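Local coordinates for myosin regulatory light chain (Physarum polycephalum, PDB 2BL0), which binds calcium in an EF-hand and serves as a regulatory light chain of the slime mould's myosin II, at residues L14-S17 against E18-F22; K58-F61 against P62-L65. All coordinates share one frame; numbering follows the deposited sequence.

Contact 1 of 2, residues L14-S17 against E18-F22; sequences LFDS and ERTGF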
# COMPACT_ATOMS: atom_id res chain seq x y z
N LEU C 14 -18.97 -0.73 -28.45
CA LEU C 14 -18.43 -0.05 -29.64
C LEU C 14 -18.12 -1.07 -30.71
O LEU C 14 -18.33 -0.80 -31.90
CB LEU C 14 -17.14 0.74 -29.33
CG LEU C 14 -17.26 2.07 -28.60
CD1 LEU C 14 -15.90 2.79 -28.68
CD2 LEU C 14 -18.37 2.95 -29.18
N PHE C 15 -17.64 -2.25 -30.31
CA PHE C 15 -17.33 -3.32 -31.25
C PHE C 15 -18.60 -4.03 -31.78
O PHE C 15 -18.50 -4.87 -32.68
CB PHE C 15 -16.39 -4.35 -30.63
CG PHE C 15 -15.10 -3.76 -30.07
CD1 PHE C 15 -14.56 -2.57 -30.57
CD2 PHE C 15 -14.43 -4.41 -29.05
CE1 PHE C 15 -13.41 -2.04 -30.05
CE2 PHE C 15 -13.27 -3.89 -28.53
CZ PHE C 15 -12.75 -2.71 -29.03
N ASP C 16 -19.75 -3.74 -31.17
CA ASP C 16 -21.03 -4.34 -31.52
C ASP C 16 -21.84 -3.25 -32.25
O ASP C 16 -22.97 -2.92 -31.87
CB ASP C 16 -21.74 -4.83 -30.25
CG ASP C 16 -23.13 -5.41 -30.50
OD1 ASP C 16 -23.37 -5.98 -31.58
OD2 ASP C 16 -24.05 -5.36 -29.66
N SER C 17 -21.26 -2.69 -33.30
CA SER C 17 -21.88 -1.55 -33.98
C SER C 17 -23.05 -1.97 -34.90
O SER C 17 -23.75 -1.12 -35.45
CB SER C 17 -20.85 -0.67 -34.72
OG SER C 17 -20.11 -1.37 -35.69
N GLU C 18 -23.26 -3.27 -35.05
CA GLU C 18 -24.51 -3.79 -35.61
C GLU C 18 -25.62 -4.04 -34.56
O GLU C 18 -26.76 -4.30 -34.94
CB GLU C 18 -24.25 -5.06 -36.40
CG GLU C 18 -23.71 -4.81 -37.79
CD GLU C 18 -23.91 -6.01 -38.69
OE1 GLU C 18 -22.93 -6.72 -38.97
OE2 GLU C 18 -25.07 -6.27 -39.11
N ARG C 19 -25.29 -3.96 -33.27
CA ARG C 19 -26.28 -4.03 -32.19
C ARG C 19 -26.97 -5.39 -32.07
O ARG C 19 -28.16 -5.46 -31.80
CB ARG C 19 -27.36 -2.93 -32.33
CG ARG C 19 -26.82 -1.52 -32.42
CD ARG C 19 -27.93 -0.47 -32.49
NE ARG C 19 -28.82 -0.59 -31.34
CZ ARG C 19 -28.52 -0.22 -30.09
NH1 ARG C 19 -27.33 0.32 -29.79
NH2 ARG C 19 -29.41 -0.40 -29.12
N THR C 20 -26.21 -6.46 -32.26
CA THR C 20 -26.76 -7.81 -32.15
C THR C 20 -26.53 -8.48 -30.81
O THR C 20 -27.14 -9.50 -30.51
CB THR C 20 -26.16 -8.70 -33.24
OG1 THR C 20 -24.73 -8.72 -33.12
CG2 THR C 20 -26.41 -8.14 -34.60
N GLY C 21 -25.61 -7.93 -30.02
CA GLY C 21 -25.24 -8.49 -28.74
C GLY C 21 -24.09 -9.49 -28.82
O GLY C 21 -23.72 -10.07 -27.81
N PHE C 22 -23.50 -9.66 -30.00
CA PHE C 22 -22.35 -10.57 -30.17
C PHE C 22 -21.50 -10.22 -31.38
O PHE C 22 -21.97 -9.53 -32.30
CB PHE C 22 -22.81 -12.04 -30.22
CG PHE C 22 -23.76 -12.34 -31.33
CD1 PHE C 22 -23.30 -12.61 -32.61
CD2 PHE C 22 -25.13 -12.36 -31.10
CE1 PHE C 22 -24.20 -12.86 -33.66
CE2 PHE C 22 -26.03 -12.60 -32.14
CZ PHE C 22 -25.57 -12.87 -33.41
O HOH W 1 -22.30 -6.02 -33.89
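The two oxygens of the D16 carboxylate meet the backbone amides of T20 and G21. OD1 offers its syn lone pair to T20 N at 3.0 Å, while G21 N reaches OD2, also on the syn side, at 3.0 Å but 32° out of the carboxylate plane; G21 N makes a second, weak bond to OD1. Over one face of the F22 ring lies T20 OG1, 4.0 Å above the centre. With CG anti to the backbone N (chi1 177°), the carboxylate is carried into the loop that follows helix 3-15. The backbone there makes a type I turn, closed by R19 N to D16 O at 2.9 Å, and a water bridges D16 OD1 and E18 N. Glycine suits position 21 because at its backbone angles a beta carbon would be pressed against the preceding carbonyl oxygen. An alanine in place of D16 lacks both oxygens and would probably leave the amides of T20 and G21 without their acceptor, freeing the loop to shift. As the first loop residue of an EF-hand commonly does, D16 gathers the amides of the loop that curls around it; here N-H groups and a water are its partners.

Contact 2 of 2, residues K58-F61 against P62-L65; sequences KIQF and PEFL. With CA (calcium ion), chain E.
L65 sets its CB over one face of the F61 ring, 4.2 Å from the centroid and 21° off the ring normal, a CH-pi contact offset toward the rim; both leucine methyls also approach the far end of the ring. F61 CG is anti to the backbone N (chi1 176°), which swings the ring along the start of helix 61-72 and brings CE1 to the edge of the F64 ring, 4.2 Å from CD2. On the strand side, I59 CG2 packs on F64 CB, its branched chain suited to the short sheet with strand 22-24. P62 fits the first turn because its nitrogen, having no hydrogen, needs no acceptor there. Outward from this patch the helix begins: Q60, the N-cap, receives F64 N on its carbonyl O at 3.1 Å, and L65 N follows to F61 O. E63 reaches back with an extended chain, and its OE1 takes Q60 N at 2.8 Å on the anti lone pair, almost straight (178°), so the glutamate side chain accepts the amide of the N-cap residue. Both E63 oxygens also bind the calcium ion, OE1 at 2.5 Å, and K58 O joins them at 2.3 Å; D52, T54 and N56 complete the site. One glutamate therefore ties metal, strand and helix start together, and its two-oxygen grip, the usual role of the twelfth loop position in an EF-hand, is consistent with calcium binding being coupled to the exiting helix.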
# COMPACT_ATOMS: atom_id res chain seq x y z
N LYS C 58 -19.61 -16.96 -32.22
CA LYS C 58 -20.19 -15.70 -31.74
C LYS C 58 -19.60 -15.33 -30.37
O LYS C 58 -19.73 -16.10 -29.43
CB LYS C 58 -21.70 -15.84 -31.60
CG LYS C 58 -22.46 -16.05 -32.91
CD LYS C 58 -23.96 -16.11 -32.64
CE LYS C 58 -24.78 -16.27 -33.90
NZ LYS C 58 -24.91 -17.68 -34.28
N ILE C 59 -18.95 -14.17 -30.25
CA ILE C 59 -18.37 -13.71 -29.00
C ILE C 59 -19.44 -12.91 -28.24
O ILE C 59 -19.83 -11.83 -28.68
CB ILE C 59 -17.14 -12.78 -29.25
CG1 ILE C 59 -16.06 -13.47 -30.10
CG2 ILE C 59 -16.56 -12.30 -27.88
CD1 ILE C 59 -14.99 -12.53 -30.64
N GLN C 60 -19.92 -13.46 -27.13
CA GLN C 60 -20.86 -12.75 -26.25
C GLN C 60 -20.06 -11.83 -25.33
O GLN C 60 -18.88 -12.07 -25.09
CB GLN C 60 -21.66 -13.73 -25.38
CG GLN C 60 -22.28 -14.95 -26.07
CD GLN C 60 -23.19 -14.59 -27.24
OE1 GLN C 60 -23.23 -15.34 -28.25
NE2 GLN C 60 -23.92 -13.48 -27.13
N PHE C 61 -20.71 -10.82 -24.76
CA PHE C 61 -20.01 -9.99 -23.79
C PHE C 61 -19.34 -10.80 -22.66
O PHE C 61 -18.18 -10.57 -22.38
CB PHE C 61 -20.89 -8.88 -23.19
CG PHE C 61 -20.18 -8.10 -22.13
CD1 PHE C 61 -19.01 -7.43 -22.44
CD2 PHE C 61 -20.63 -8.10 -20.81
CE1 PHE C 61 -18.31 -6.74 -21.48
CE2 PHE C 61 -19.93 -7.40 -19.84
CZ PHE C 61 -18.75 -6.73 -20.18
N PRO C 62 -20.03 -11.71 -21.97
CA PRO C 62 -19.34 -12.45 -20.89
C PRO C 62 -18.06 -13.17 -21.34
O PRO C 62 -17.14 -13.29 -20.53
CB PRO C 62 -20.39 -13.42 -20.38
CG PRO C 62 -21.72 -12.71 -20.68
CD PRO C 62 -21.48 -12.00 -21.99
N GLU C 63 -18.02 -13.65 -22.58
CA GLU C 63 -16.83 -14.29 -23.15
C GLU C 63 -15.69 -13.28 -23.33
O GLU C 63 -14.56 -13.54 -22.96
CB GLU C 63 -17.17 -14.95 -24.48
CG GLU C 63 -18.05 -16.19 -24.36
CD GLU C 63 -18.40 -16.76 -25.72
OE1 GLU C 63 -19.06 -16.04 -26.47
OE2 GLU C 63 -17.97 -17.87 -26.10
N PHE C 64 -16.01 -12.13 -23.92
CA PHE C 64 -15.07 -11.03 -24.09
C PHE C 64 -14.55 -10.58 -22.72
O PHE C 64 -13.36 -10.41 -22.53
CB PHE C 64 -15.78 -9.89 -24.82
CG PHE C 64 -14.96 -8.63 -24.97
CD1 PHE C 64 -13.98 -8.55 -25.95
CD2 PHE C 64 -15.19 -7.52 -24.15
CE1 PHE C 64 -13.23 -7.39 -26.11
CE2 PHE C 64 -14.45 -6.36 -24.30
CZ PHE C 64 -13.45 -6.29 -25.29
N LEU C 65 -15.48 -10.39 -21.77
CA LEU C 65 -15.14 -9.95 -20.42
C LEU C 65 -14.18 -10.89 -19.73
O LEU C 65 -13.18 -10.44 -19.13
CB LEU C 65 -16.40 -9.83 -19.55
CG LEU C 65 -16.16 -9.31 -18.12
CD1 LEU C 65 -15.49 -7.94 -18.19
CD2 LEU C 65 -17.47 -9.25 -17.32
CA CA E . -19.39 -17.93 -28.08

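How the contacts relate
Both contacts lie in the same EF-hand pair and meet at its short antiparallel sheet, where F22 of contact 1 rests on K58 and Q60 of contact 2, its CB 3.4 Å from I59 O. They hold different elements: contact 1 is a surface turn leaving helix 3-15, largely solvent-facing apart from D16, whereas contact 2 is partly buried where strand 58-60 runs into helix 61-72, with I59, E63 and F64 enclosed. An acid is central to each, but at opposite ends of its loop and in different company: D16 works through amides and water, E63 through calcium as well as an amide. Only contact 2 adds an apolar cluster, packed toward helix 3-15.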